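Long-range contacts in viral protein F93 (Sulfolobus turreted icosahedral virus, PDB 2CO5), which probably binds DNA as a disulfide-linked winged-helix homodimer, in a virus that infects the hyperthermophilic archaeon Sulfolobus: residues I55-R61 with L71-G77; L30-I34 with S43-L47; Y12-K16 with K79-E83. The contacts are given in a common frame with arbitrary orientation. Residues are numbered along the deposited sequence.

Interaction 1: residues I55-R61 with L71-G77; sequences IDDKILR and LFLTEKG
Residues 55-61 run from the last turn of helix 44-56 into strand 60-63, and residues 71-77 from strand 70-73 into the first turn of helix 75-92. Lys-58, with positive phi (65°/20°), is the C-prime residue of a Schellman motif, its N hydrogen-bonded to Ile-55 O at 3.2 Å and Ile-59 N to Leu-54 O. The strands then pair antiparallel. Arg-61 and Phe-72 form a hydrogen-bonded pair, both Arg-61 N to Phe-72 O and Phe-72 N to Arg-61 O measuring 2.7 Å; Leu-60 and Leu-73 form the adjoining non-hydrogen-bonded pair, CA to CA 4.7 Å. Beyond it Thr-74 N donates to Ile-59 O at 3.2 Å.

Thr-74 (chi1 p) is the N-cap of the next helix: its OG1 accepts from Gly-77 N at 3.0 Å and lies 2.7 Å from Lys-58 O and 3.0 Å from Ile-59 O. Gly-77 CA rests 3.5 Å from Ile-59 O, so close that a CB there would clash. Fully extended Lys-76 hydrogen-bonds through NZ to Asp-57 O (3.0 Å) and forms a salt bridge with Asp-57 OD1 (3.5 Å); Asp-57 OD2 is hydrogen-bonded to Tyr-6 OH. On one sheet face the Arg-61 guanidinium stacks flat on the Phe-72 ring, centres 4.4 Å apart and planes at 7°, an off-centre cation-pi contact. On the other, Leu-60 CD2 meets Leu-73 CD1 at 3.7 Å, while Ile-55 CD1 reaches Leu-71 CD2 at 3.7 Å.

This is the base of the wing hairpin of a winged helix: strand 24-26 flanks strand 70-73, and Leu-60 and Leu-73 face helix 9-20.

Interaction 2: residues L30-I34 with S43-L47; sequences LRSEI and SDGVL
Leu-47 (chi1 t, chi2 p) projects toward helix 30-38 and overlaps three of its residues: CD1 lies 3.9 Å from Ile-34 CD1 and 4.3 Å from Leu-30 CD2, and CD2 lies 3.8 Å from Arg-31 CB. Those three residues have helical phi/psi and occupy positions i, i+1 and i+4, so they present one side of the helix; Ile-34 N hydrogen-bonds to Leu-30 O at 3.0 Å. The closest backbone approach is Arg-31 CA to Leu-47 CA, 7.7 Å, a distance bridged by side chains.

In the other segment Ser-43 (phi/psi -64°/158°) is at the N-cap position of helix 44-56, and Leu-47 N hydrogen-bonds to Ser-43 O at 2.9 Å. Arg-31 extends toward this helix start with all of chi1 to chi4 near 180°. Its NH1 makes a salt bridge with Asp-44 OD1 at 3.0 Å, the hydrogen bond within it being weak (136° at the hydrogen). Ser-43 CA lies over one guanidinium face, 4.0 Å from Arg-31 NH2. A water accepts from Asp-44 N at 3.2 Å and, weakly, from Arg-31 NH1 at 3.4 Å.

These are the two helices of the helix-turn-helix; by analogy with other winged-helix proteins helix 44-56 is probably the recognition helix, the one that in relatives usually enters the DNA major groove. Leu-30 and Ile-34 also touch Val-17 of helix 9-20. The chemistry is thus divided: an aliphatic cluster joins the helices on the core side, while an ion pair at the surface and water tie Arg-31 to the first turn of helix 44-56.

Interaction 3: residues Y12-K16 with K79-E83; sequences YIILK and KEFEE
Helices 12-16 and 79-83 cross at -126°, their local axes 10.0 Å apart at closest approach; Leu-15 CA and Phe-81 CA, 6.1 Å apart, mark the nearest backbone. Along the second segment, Lys-79, already within helix 75-92, accepts from Glu-83 N through its O at 3.1 Å. Glu-80 CG lies 4.2 Å from Leu-15 CD2. Phe-81 (chi1 167°, chi2 73°) follows and accounts for nearly half of the 239 Å² buried. Its CA-to-CB bond points toward helix 12-16, and the ring meets three side chains: CD1 is 3.9 Å from Leu-15 CB, CE1 is 3.8 Å from Tyr-12 CE1, and CZ is 3.6 Å from Lys-16 CD. The Phe-81 and Tyr-12 rings are nearly parallel (16°), but with centroids 5.9 Å apart they barely overlap. These closest contacts are all carbon to carbon, Lys-16 and Glu-80 joining through CD and CG, and no hydrogen bond crosses. Tyr-12 OH is hydrogen-bonded to His-85 ND1, one turn farther along the second helix. The contact sets C-terminal helix 75-92 against helix 9-20 of the winged-helix core. Ile-91 of the second subunit packs on Tyr-12 and Ile-13, while within the chain helices 30-38 and 44-56 cover Ile-13 and Ile-14.

From the N terminus, the first segment met is 12-16, whose partner arrives only at 79-83, so interaction 3 closes a loop spanning most of the chain. Inside that loop interaction 2 closes first, across the turn between helices 30-38 and 44-56; interaction 1 then opens at the end of helix 44-56 and closes around the wing. These two follow in series and do not cross. Helix 9-20 links all three: Ile-14 CD1 lies 3.9 Å from Leu-47 CD1, and Leu-15 CD1 lies 4.0 Å from Ile-59 CG2. Together they join the helix-turn-helix, the wing and the C-terminal helix, which carries the chain toward the interchain disulfide at Cys-93.

Interaction 1: residues I55-R61 with L71-G77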
ATOM      1  N   ILE B  55       4.066  10.040  15.183  1.00 50.78           N
ATOM      2  CA  ILE B  55       4.039  10.928  16.346  1.00 49.42           C
ATOM      3  C   ILE B  55       4.733  12.254  16.065  1.00 50.11           C
ATOM      4  O   ILE B  55       4.216  13.318  16.416  1.00 46.65           O
ATOM      5  CB  ILE B  55       4.701  10.263  17.580  1.00 49.86           C
ATOM      6  CG1 ILE B  55       3.796   9.152  18.124  1.00 48.73           C
ATOM      7  CG2 ILE B  55       4.994  11.305  18.663  1.00 43.14           C
ATOM      8  CD1 ILE B  55       4.402   8.352  19.257  1.00 47.11           C
ATOM      9  N   ASP B  56       5.909  12.195  15.444  1.00 49.95           N
ATOM     10  CA  ASP B  56       6.672  13.412  15.170  1.00 48.58           C
ATOM     11  C   ASP B  56       6.004  14.247  14.064  1.00 48.72           C
ATOM     12  O   ASP B  56       6.212  15.454  14.004  1.00 45.37           O
ATOM     13  CB  ASP B  56       8.132  13.094  14.797  1.00 51.42           C
ATOM     14  CG  ASP B  56       8.887  12.356  15.892  1.00 48.89           C
ATOM     15  OD1 ASP B  56       8.493  12.446  17.070  1.00 57.49           O
ATOM     16  OD2 ASP B  56       9.891  11.681  15.565  1.00 55.46           O
ATOM     17  N   ASP B  57       5.205  13.602  13.205  1.00 48.90           N
ATOM     18  CA  ASP B  57       4.423  14.290  12.159  1.00 48.46           C
ATOM     19  C   ASP B  57       2.991  14.655  12.597  1.00 49.09           C
ATOM     20  O   ASP B  57       2.170  15.065  11.770  1.00 47.66           O
ATOM     21  CB  ASP B  57       4.351  13.417  10.899  1.00 49.17           C
ATOM     22  CG  ASP B  57       3.839  14.176   9.674  1.00 47.77           C
ATOM     23  OD1 ASP B  57       4.235  15.342   9.477  1.00 47.92           O
ATOM     24  OD2 ASP B  57       3.048  13.602   8.898  1.00 62.11           O
ATOM     25  N   LYS B  58       2.687  14.489  13.882  1.00 48.58           N
ATOM     26  CA  LYS B  58       1.402  14.917  14.455  1.00 50.39           C
ATOM     27  C   LYS B  58       0.188  14.159  13.913  1.00 50.68           C
ATOM     28  O   LYS B  58      -0.936  14.640  14.023  1.00 52.64           O
ATOM     29  CB  LYS B  58       1.186  16.429  14.268  1.00 50.89           C
ATOM     30  CG  LYS B  58       2.405  17.316  14.535  1.00 54.84           C
ATOM     31  CD  LYS B  58       3.026  17.054  15.896  1.00 59.77           C
ATOM     32  CE  LYS B  58       4.000  18.161  16.278  1.00 73.27           C
ATOM     33  NZ  LYS B  58       4.849  17.784  17.439  1.00 71.43           N
ATOM     34  N   ILE B  59       0.418  12.980  13.344  1.00 53.21           N
ATOM     35  CA  ILE B  59      -0.657  12.068  12.939  1.00 51.87           C
ATOM     36  C   ILE B  59      -1.167  11.364  14.191  1.00 51.33           C
ATOM     37  O   ILE B  59      -2.374  11.271  14.426  1.00 51.50           O
ATOM     38  CB  ILE B  59      -0.148  11.004  11.922  1.00 51.47           C
ATOM     39  CG1 ILE B  59       0.346  11.671  10.632  1.00 52.14           C
ATOM     40  CG2 ILE B  59      -1.239   9.980  11.610  1.00 47.85           C
ATOM     41  CD1 ILE B  59      -0.713  12.473   9.893  1.00 47.77           C
ATOM     42  N   LEU B  60      -0.221  10.871  14.986  1.00 49.38           N
ATOM     43  CA  LEU B  60      -0.496  10.372  16.326  1.00 49.55           C
ATOM     44  C   LEU B  60       0.001  11.376  17.359  1.00 50.40           C
ATOM     45  O   LEU B  60       0.838  12.240  17.058  1.00 49.79           O
ATOM     46  CB  LEU B  60       0.204   9.030  16.565  1.00 45.58           C
ATOM     47  CG  LEU B  60      -0.279   7.822  15.769  1.00 48.84           C
ATOM     48  CD1 LEU B  60       0.530   6.588  16.162  1.00 48.51           C
ATOM     49  CD2 LEU B  60      -1.763   7.589  16.000  1.00 50.06           C
ATOM     50  N   ARG B  61      -0.534  11.248  18.570  1.00 53.47           N
ATOM     51  CA  ARG B  61      -0.035  11.942  19.755  1.00 53.39           C
ATOM     52  C   ARG B  61       0.281  10.902  20.821  1.00 53.55           C
ATOM     53  O   ARG B  61      -0.392   9.873  20.907  1.00 51.30           O
ATOM     54  CB  ARG B  61      -1.077  12.930  20.290  1.00 51.80           C
ATOM     55  CG  ARG B  61      -0.964  13.228  21.799  1.00 59.60           C
ATOM     56  CD  ARG B  61      -1.717  14.475  22.240  1.00 51.97           C
ATOM     57  NE  ARG B  61      -3.038  14.197  22.810  1.00 50.60           N
ATOM     58  CZ  ARG B  61      -4.165  14.058  22.111  1.00 67.35           C
ATOM     59  NH1 ARG B  61      -4.166  14.143  20.781  1.00 56.44           N
ATOM     60  NH2 ARG B  61      -5.313  13.838  22.755  1.00 58.96           N
ATOM     61  N   LEU B  71      -1.195   6.155  23.067  1.00 51.89           N
ATOM     62  CA  LEU B  71      -1.267   6.742  21.735  1.00 51.57           C
ATOM     63  C   LEU B  71      -2.661   7.323  21.503  1.00 51.29           C
ATOM     64  O   LEU B  71      -3.664   6.749  21.924  1.00 49.75           O
ATOM     65  CB  LEU B  71      -0.938   5.702  20.655  1.00 50.80           C
ATOM     66  CG  LEU B  71       0.499   5.175  20.623  1.00 49.68           C
ATOM     67  CD1 LEU B  71       0.653   4.089  19.556  1.00 51.20           C
ATOM     68  CD2 LEU B  71       1.498   6.325  20.390  1.00 47.91           C
ATOM     69  N   PHE B  72      -2.696   8.477  20.845  1.00 52.48           N
ATOM     70  CA  PHE B  72      -3.930   9.126  20.436  1.00 50.39           C
ATOM     71  C   PHE B  72      -3.848   9.444  18.951  1.00 51.32           C
ATOM     72  O   PHE B  72      -2.794   9.856  18.461  1.00 48.57           O
ATOM     73  CB  PHE B  72      -4.131  10.430  21.195  1.00 47.56           C
ATOM     74  CG  PHE B  72      -4.329  10.254  22.674  1.00 52.70           C
ATOM     75  CD1 PHE B  72      -3.238  10.213  23.532  1.00 56.73           C
ATOM     76  CD2 PHE B  72      -5.603  10.147  23.208  1.00 44.41           C
ATOM     77  CE1 PHE B  72      -3.410  10.051  24.896  1.00 34.03           C
ATOM     78  CE2 PHE B  72      -5.787   9.996  24.580  1.00 59.29           C
ATOM     79  CZ  PHE B  72      -4.678   9.941  25.420  1.00 47.17           C
ATOM     80  N   LEU B  73      -4.967   9.259  18.252  1.00 49.78           N
ATOM     81  CA  LEU B  73      -5.104   9.691  16.871  1.00 49.81           C
ATOM     82  C   LEU B  73      -5.610  11.137  16.860  1.00 49.42           C
ATOM     83  O   LEU B  73      -6.654  11.431  17.407  1.00 50.30           O
ATOM     84  CB  LEU B  73      -6.081   8.768  16.127  1.00 53.63           C
ATOM     85  CG  LEU B  73      -6.121   8.856  14.601  1.00 48.89           C
ATOM     86  CD1 LEU B  73      -4.793   8.446  14.003  1.00 53.34           C
ATOM     87  CD2 LEU B  73      -7.233   7.983  14.053  1.00 45.91           C
ATOM     88  N   THR B  74      -4.857  12.033  16.236  1.00 52.46           N
ATOM     89  CA  THR B  74      -5.231  13.440  16.143  1.00 50.52           C
ATOM     90  C   THR B  74      -6.235  13.678  15.022  1.00 50.92           C
ATOM     91  O   THR B  74      -6.502  12.786  14.215  1.00 56.46           O
ATOM     92  CB  THR B  74      -3.998  14.319  15.848  1.00 52.86           C
ATOM     93  OG1 THR B  74      -3.487  14.005  14.538  1.00 44.61           O
ATOM     94  CG2 THR B  74      -2.914  14.099  16.903  1.00 51.81           C
ATOM     95  N   GLU B  75      -6.777  14.894  14.971  1.00 51.34           N
ATOM     96  CA  GLU B  75      -7.659  15.302  13.882  0.50 50.47           C
ATOM     97  C   GLU B  75      -6.941  15.166  12.547  1.00 51.38           C
ATOM     98  O   GLU B  75      -7.514  14.687  11.571  1.00 50.70           O
ATOM     99  CB  GLU B  75      -8.105  16.751  14.067  0.50 52.82           C
ATOM    100  CG  GLU B  75      -9.010  16.988  15.264  0.50 47.35           C
ATOM    101  CD  GLU B  75      -9.216  18.461  15.545  0.50 52.73           C
ATOM    102  OE1 GLU B  75      -8.999  19.280  14.623  0.50 62.87           O
ATOM    103  OE2 GLU B  75      -9.594  18.800  16.688  0.50 54.73           O
ATOM    104  N   LYS B  76      -5.674  15.591  12.515  1.00 51.15           N
ATOM    105  CA  LYS B  76      -4.831  15.440  11.329  1.00 49.37           C
ATOM    106  C   LYS B  76      -4.732  13.962  10.923  1.00 51.93           C
ATOM    107  O   LYS B  76      -4.782  13.628   9.732  1.00 50.85           O
ATOM    108  CB  LYS B  76      -3.433  16.019  11.590  1.00 48.54           C
ATOM    109  CG  LYS B  76      -2.455  15.910  10.406  1.00 50.34           C
ATOM    110  CD  LYS B  76      -1.082  16.505  10.736  1.00 48.50           C
ATOM    111  CE  LYS B  76      -0.091  16.266   9.603  1.00 50.18           C
ATOM    112  NZ  LYS B  76       1.174  17.045   9.753  1.00 55.24           N
ATOM    113  N   GLY B  77      -4.587  13.090  11.919  1.00 49.99           N
ATOM    114  CA  GLY B  77      -4.456  11.658  11.693  1.00 49.77           C
ATOM    115  C   GLY B  77      -5.726  10.989  11.224  1.00 48.24           C
ATOM    116  O   GLY B  77      -5.681  10.076  10.403  1.00 47.81           O
TER

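Interaction 2: residues L30-I34 with S43-L47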
ATOM      1  N   LEU B  30      -0.323  -2.165  20.873  1.00 47.58           N
ATOM      2  CA  LEU B  30      -0.467  -1.983  19.429  1.00 49.90           C
ATOM      3  C   LEU B  30      -0.050  -3.222  18.649  1.00 47.34           C
ATOM      4  O   LEU B  30      -0.766  -3.659  17.760  1.00 47.71           O
ATOM      5  CB  LEU B  30       0.340  -0.768  18.949  1.00 50.53           C
ATOM      6  CG  LEU B  30       0.310  -0.474  17.447  1.00 54.05           C
ATOM      7  CD1 LEU B  30      -1.123  -0.327  16.934  1.00 48.34           C
ATOM      8  CD2 LEU B  30       1.131   0.771  17.144  1.00 51.98           C
ATOM      9  N   ARG B  31       1.107  -3.787  18.985  1.00 51.26           N
ATOM     10  CA  ARG B  31       1.639  -4.928  18.235  1.00 51.77           C
ATOM     11  C   ARG B  31       0.684  -6.120  18.312  1.00 51.22           C
ATOM     12  O   ARG B  31       0.364  -6.733  17.293  1.00 48.17           O
ATOM     13  CB  ARG B  31       3.036  -5.323  18.745  1.00 52.18           C
ATOM     14  CG  ARG B  31       3.738  -6.335  17.844  1.00 54.05           C
ATOM     15  CD  ARG B  31       5.137  -6.718  18.332  1.00 49.29           C
ATOM     16  NE  ARG B  31       5.626  -7.887  17.595  1.00 47.75           N
ATOM     17  CZ  ARG B  31       6.805  -8.479  17.781  1.00 52.07           C
ATOM     18  NH1 ARG B  31       7.670  -8.025  18.682  1.00 39.46           N
ATOM     19  NH2 ARG B  31       7.124  -9.535  17.052  1.00 47.28           N
ATOM     20  N   SER B  32       0.235  -6.432  19.528  1.00 49.94           N
ATOM     21  CA  SER B  32      -0.731  -7.506  19.761  1.00 49.70           C
ATOM     22  C   SER B  32      -2.040  -7.275  19.016  1.00 49.37           C
ATOM     23  O   SER B  32      -2.578  -8.193  18.410  1.00 49.72           O
ATOM     24  CB  SER B  32      -1.033  -7.628  21.255  1.00 47.27           C
ATOM     25  OG  SER B  32       0.129  -7.989  21.969  1.00 61.78           O
ATOM     26  N   GLU B  33      -2.553  -6.047  19.089  1.00 50.80           N
ATOM     27  CA  GLU B  33      -3.795  -5.671  18.417  1.00 49.00           C
ATOM     28  C   GLU B  33      -3.720  -5.932  16.920  1.00 48.47           C
ATOM     29  O   GLU B  33      -4.631  -6.509  16.337  1.00 48.86           O
ATOM     30  CB  GLU B  33      -4.099  -4.187  18.649  1.00 50.70           C
ATOM     31  CG  GLU B  33      -4.774  -3.885  19.963  1.00 49.01           C
ATOM     32  CD  GLU B  33      -6.195  -4.418  20.015  1.00 52.74           C
ATOM     33  OE1 GLU B  33      -7.030  -3.989  19.186  1.00 56.69           O
ATOM     34  OE2 GLU B  33      -6.469  -5.262  20.890  1.00 62.20           O
ATOM     35  N   ILE B  34      -2.632  -5.486  16.307  1.00 51.19           N
ATOM     36  CA  ILE B  34      -2.385  -5.710  14.886  1.00 49.96           C
ATOM     37  C   ILE B  34      -2.354  -7.200  14.562  1.00 48.64           C
ATOM     38  O   ILE B  34      -2.954  -7.640  13.577  1.00 46.96           O
ATOM     39  CB  ILE B  34      -1.055  -5.069  14.450  1.00 50.30           C
ATOM     40  CG1 ILE B  34      -1.176  -3.546  14.439  1.00 55.23           C
ATOM     41  CG2 ILE B  34      -0.641  -5.564  13.071  1.00 51.58           C
ATOM     42  CD1 ILE B  34       0.169  -2.838  14.313  1.00 54.02           C
ATOM     43  N   SER B  43       7.558  -6.802  13.530  1.00 48.13           N
ATOM     44  CA  SER B  43       8.627  -6.794  14.528  1.00 48.09           C
ATOM     45  C   SER B  43       8.746  -5.413  15.186  1.00 46.74           C
ATOM     46  O   SER B  43       8.298  -4.408  14.623  1.00 45.95           O
ATOM     47  CB  SER B  43       9.952  -7.204  13.882  1.00 46.52           C
ATOM     48  OG  SER B  43      10.307  -6.306  12.844  1.00 51.71           O
ATOM     49  N   ASP B  44       9.332  -5.369  16.379  1.00 46.29           N
ATOM     50  CA  ASP B  44       9.516  -4.101  17.103  1.00 48.46           C
ATOM     51  C   ASP B  44      10.397  -3.117  16.329  1.00 49.94           C
ATOM     52  O   ASP B  44      10.087  -1.927  16.236  1.00 49.99           O
ATOM     53  CB  ASP B  44      10.133  -4.350  18.484  1.00 48.02           C
ATOM     54  CG  ASP B  44       9.232  -5.175  19.397  1.00 50.67           C
ATOM     55  OD1 ASP B  44       7.996  -5.078  19.264  1.00 67.89           O
ATOM     56  OD2 ASP B  44       9.760  -5.917  20.256  1.00 62.78           O
ATOM     57  N   GLY B  45      11.495  -3.625  15.779  1.00 48.41           N
ATOM     58  CA  GLY B  45      12.443  -2.796  15.049  1.00 50.28           C
ATOM     59  C   GLY B  45      11.854  -2.128  13.817  1.00 51.55           C
ATOM     60  O   GLY B  45      12.426  -1.168  13.314  1.00 50.61           O
ATOM     61  N   VAL B  46      10.720  -2.643  13.329  1.00 51.43           N
ATOM     62  CA  VAL B  46       9.994  -2.030  12.219  1.00 48.52           C
ATOM     63  C   VAL B  46       8.832  -1.180  12.721  1.00 52.79           C
ATOM     64  O   VAL B  46       8.623  -0.075  12.233  1.00 52.81           O
ATOM     65  CB  VAL B  46       9.460  -3.086  11.232  1.00 51.01           C
ATOM     66  CG1 VAL B  46       8.582  -2.433  10.147  1.00 48.37           C
ATOM     67  CG2 VAL B  46      10.620  -3.843  10.596  1.00 43.25           C
ATOM     68  N   LEU B  47       8.093  -1.685  13.704  1.00 49.14           N
ATOM     69  CA  LEU B  47       6.874  -1.024  14.162  1.00 48.45           C
ATOM     70  C   LEU B  47       7.115   0.318  14.829  1.00 47.71           C
ATOM     71  O   LEU B  47       6.497   1.308  14.458  1.00 48.88           O
ATOM     72  CB  LEU B  47       6.118  -1.920  15.144  1.00 46.52           C
ATOM     73  CG  LEU B  47       4.768  -1.398  15.642  1.00 47.52           C
ATOM     74  CD1 LEU B  47       3.766  -1.323  14.497  1.00 44.32           C
ATOM     75  CD2 LEU B  47       4.252  -2.286  16.762  1.00 45.27           C
TER
HETATM   76  O   HOH W   1      10.662  -8.153  17.168  1.00 50.25           O

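Interaction 3: residues Y12-K16 with K79-E83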
ATOM      1  N   TYR B  12      -1.434   2.185   7.141  1.00 51.26           N
ATOM      2  CA  TYR B  12      -2.887   2.030   7.143  1.00 50.01           C
ATOM      3  C   TYR B  12      -3.322   1.159   8.311  1.00 49.32           C
ATOM      4  O   TYR B  12      -4.239   1.502   9.045  1.00 48.23           O
ATOM      5  CB  TYR B  12      -3.382   1.418   5.830  1.00 49.30           C
ATOM      6  CG  TYR B  12      -4.863   1.111   5.856  1.00 51.78           C
ATOM      7  CD1 TYR B  12      -5.804   2.127   5.696  1.00 57.69           C
ATOM      8  CD2 TYR B  12      -5.325  -0.189   6.074  1.00 46.35           C
ATOM      9  CE1 TYR B  12      -7.164   1.858   5.735  1.00 48.40           C
ATOM     10  CE2 TYR B  12      -6.681  -0.467   6.122  1.00 42.39           C
ATOM     11  CZ  TYR B  12      -7.598   0.567   5.954  1.00 52.55           C
ATOM     12  OH  TYR B  12      -8.944   0.310   5.988  1.00 47.01           O
ATOM     13  N   ILE B  13      -2.642   0.037   8.486  1.00 49.53           N
ATOM     14  CA  ILE B  13      -2.957  -0.885   9.560  1.00 49.60           C
ATOM     15  C   ILE B  13      -2.831  -0.240  10.944  1.00 50.69           C
ATOM     16  O   ILE B  13      -3.706  -0.420  11.790  1.00 51.42           O
ATOM     17  CB  ILE B  13      -2.077  -2.142   9.470  1.00 48.42           C
ATOM     18  CG1 ILE B  13      -2.560  -3.022   8.321  1.00 45.34           C
ATOM     19  CG2 ILE B  13      -2.110  -2.902  10.770  1.00 49.10           C
ATOM     20  CD1 ILE B  13      -1.581  -4.085   7.917  1.00 57.66           C
ATOM     21  N   ILE B  14      -1.758   0.516  11.172  1.00 49.73           N
ATOM     22  CA  ILE B  14      -1.571   1.221  12.442  1.00 48.35           C
ATOM     23  C   ILE B  14      -2.723   2.195  12.707  1.00 51.24           C
ATOM     24  O   ILE B  14      -3.314   2.182  13.788  1.00 51.22           O
ATOM     25  CB  ILE B  14      -0.234   1.997  12.487  1.00 48.93           C
ATOM     26  CG1 ILE B  14       0.950   1.019  12.598  1.00 47.32           C
ATOM     27  CG2 ILE B  14      -0.229   2.972  13.656  1.00 47.32           C
ATOM     28  CD1 ILE B  14       2.311   1.661  12.410  1.00 42.10           C
ATOM     29  N   LEU B  15      -3.032   3.033  11.720  1.00 50.16           N
ATOM     30  CA  LEU B  15      -4.128   4.011  11.840  1.00 51.24           C
ATOM     31  C   LEU B  15      -5.494   3.347  12.025  1.00 51.15           C
ATOM     32  O   LEU B  15      -6.346   3.859  12.751  1.00 48.36           O
ATOM     33  CB  LEU B  15      -4.161   4.934  10.611  1.00 52.28           C
ATOM     34  CG  LEU B  15      -3.382   6.254  10.695  1.00 56.63           C
ATOM     35  CD1 LEU B  15      -2.167   6.128  11.578  1.00 50.97           C
ATOM     36  CD2 LEU B  15      -3.004   6.774   9.307  1.00 49.44           C
ATOM     37  N   LYS B  16      -5.702   2.216  11.356  1.00 51.64           N
ATOM     38  CA  LYS B  16      -6.974   1.504  11.436  1.00 51.56           C
ATOM     39  C   LYS B  16      -7.186   0.924  12.834  1.00 52.43           C
ATOM     40  O   LYS B  16      -8.310   0.933  13.344  1.00 49.55           O
ATOM     41  CB  LYS B  16      -7.040   0.405  10.368  1.00 49.91           C
ATOM     42  CG  LYS B  16      -8.344  -0.423  10.332  1.00 48.72           C
ATOM     43  CD  LYS B  16      -9.557   0.420  10.042  1.00 51.71           C
ATOM     44  CE  LYS B  16     -10.817  -0.438   9.917  1.00 61.06           C
ATOM     45  NZ  LYS B  16     -12.051   0.397   9.952  1.00 74.81           N
ATOM     46  N   LYS B  79      -8.037  12.511   9.480  1.00 47.28           N
ATOM     47  CA  LYS B  79      -8.130  12.961   8.091  1.00 47.91           C
ATOM     48  C   LYS B  79      -7.203  12.149   7.180  1.00 47.68           C
ATOM     49  O   LYS B  79      -7.574  11.833   6.054  1.00 48.03           O
ATOM     50  CB  LYS B  79      -7.807  14.458   7.975  1.00 46.65           C
ATOM     51  CG  LYS B  79      -8.069  15.050   6.590  1.00 44.04           C
ATOM     52  CD  LYS B  79      -7.942  16.568   6.591  1.00 51.77           C
ATOM     53  CE  LYS B  79      -8.207  17.150   5.207  1.00 56.44           C
ATOM     54  NZ  LYS B  79      -8.173  18.636   5.201  1.00 50.60           N
ATOM     55  N   GLU B  80      -6.008  11.817   7.666  1.00 47.33           N
ATOM     56  CA  GLU B  80      -5.072  10.979   6.905  1.00 47.98           C
ATOM     57  C   GLU B  80      -5.588   9.556   6.748  1.00 47.85           C
ATOM     58  O   GLU B  80      -5.441   8.954   5.682  1.00 49.87           O
ATOM     59  CB  GLU B  80      -3.693  10.949   7.575  1.00 48.27           C
ATOM     60  CG  GLU B  80      -2.630  10.122   6.825  1.00 49.91           C
ATOM     61  CD  GLU B  80      -2.265  10.707   5.469  1.00 51.35           C
ATOM     62  OE1 GLU B  80      -2.078  11.941   5.377  1.00 56.22           O
ATOM     63  OE2 GLU B  80      -2.149   9.933   4.496  1.00 50.01           O
ATOM     64  N   PHE B  81      -6.187   9.021   7.809  1.00 49.43           N
ATOM     65  CA  PHE B  81      -6.779   7.684   7.761  1.00 48.80           C
ATOM     66  C   PHE B  81      -7.879   7.615   6.708  1.00 49.86           C
ATOM     67  O   PHE B  81      -7.947   6.662   5.927  1.00 49.54           O
ATOM     68  CB  PHE B  81      -7.350   7.284   9.128  1.00 46.77           C
ATOM     69  CG  PHE B  81      -8.235   6.066   9.077  1.00 53.05           C
ATOM     70  CD1 PHE B  81      -7.689   4.804   8.901  1.00 46.84           C
ATOM     71  CD2 PHE B  81      -9.619   6.187   9.179  1.00 61.46           C
ATOM     72  CE1 PHE B  81      -8.505   3.676   8.840  1.00 45.72           C
ATOM     73  CE2 PHE B  81     -10.439   5.066   9.122  1.00 60.18           C
ATOM     74  CZ  PHE B  81      -9.881   3.810   8.951  1.00 51.14           C
ATOM     75  N   GLU B  82      -8.741   8.624   6.699  1.00 46.20           N
ATOM     76  CA  GLU B  82      -9.831   8.678   5.743  1.00 47.89           C
ATOM     77  C   GLU B  82      -9.288   8.735   4.322  1.00 48.95           C
ATOM     78  O   GLU B  82      -9.776   8.030   3.435  1.00 49.97           O
ATOM     79  CB  GLU B  82     -10.742   9.869   6.040  1.00 49.10           C
ATOM     80  CG  GLU B  82     -11.565   9.689   7.312  1.00 52.21           C
ATOM     81  CD  GLU B  82     -12.347  10.939   7.718  1.00 49.69           C
ATOM     82  OE1 GLU B  82     -12.407  11.902   6.921  1.00 50.60           O
ATOM     83  OE2 GLU B  82     -12.894  10.951   8.842  1.00 50.60           O
ATOM     84  N   GLU B  83      -8.264   9.558   4.111  1.00 48.68           N
ATOM     85  CA  GLU B  83      -7.585   9.611   2.819  1.00 51.37           C
ATOM     86  C   GLU B  83      -6.985   8.258   2.423  1.00 50.51           C
ATOM     87  O   GLU B  83      -7.163   7.804   1.294  1.00 50.62           O
ATOM     88  CB  GLU B  83      -6.490  10.676   2.819  1.00 51.28           C
ATOM     89  CG  GLU B  83      -7.014  12.099   2.899  1.00 56.58           C
ATOM     90  CD  GLU B  83      -5.922  13.131   2.694  1.00 56.90           C
ATOM     91  OE1 GLU B  83      -5.217  13.051   1.660  1.00 92.47           O
ATOM     92  OE2 GLU B  83      -5.775  14.023   3.562  1.00 85.96           O
TER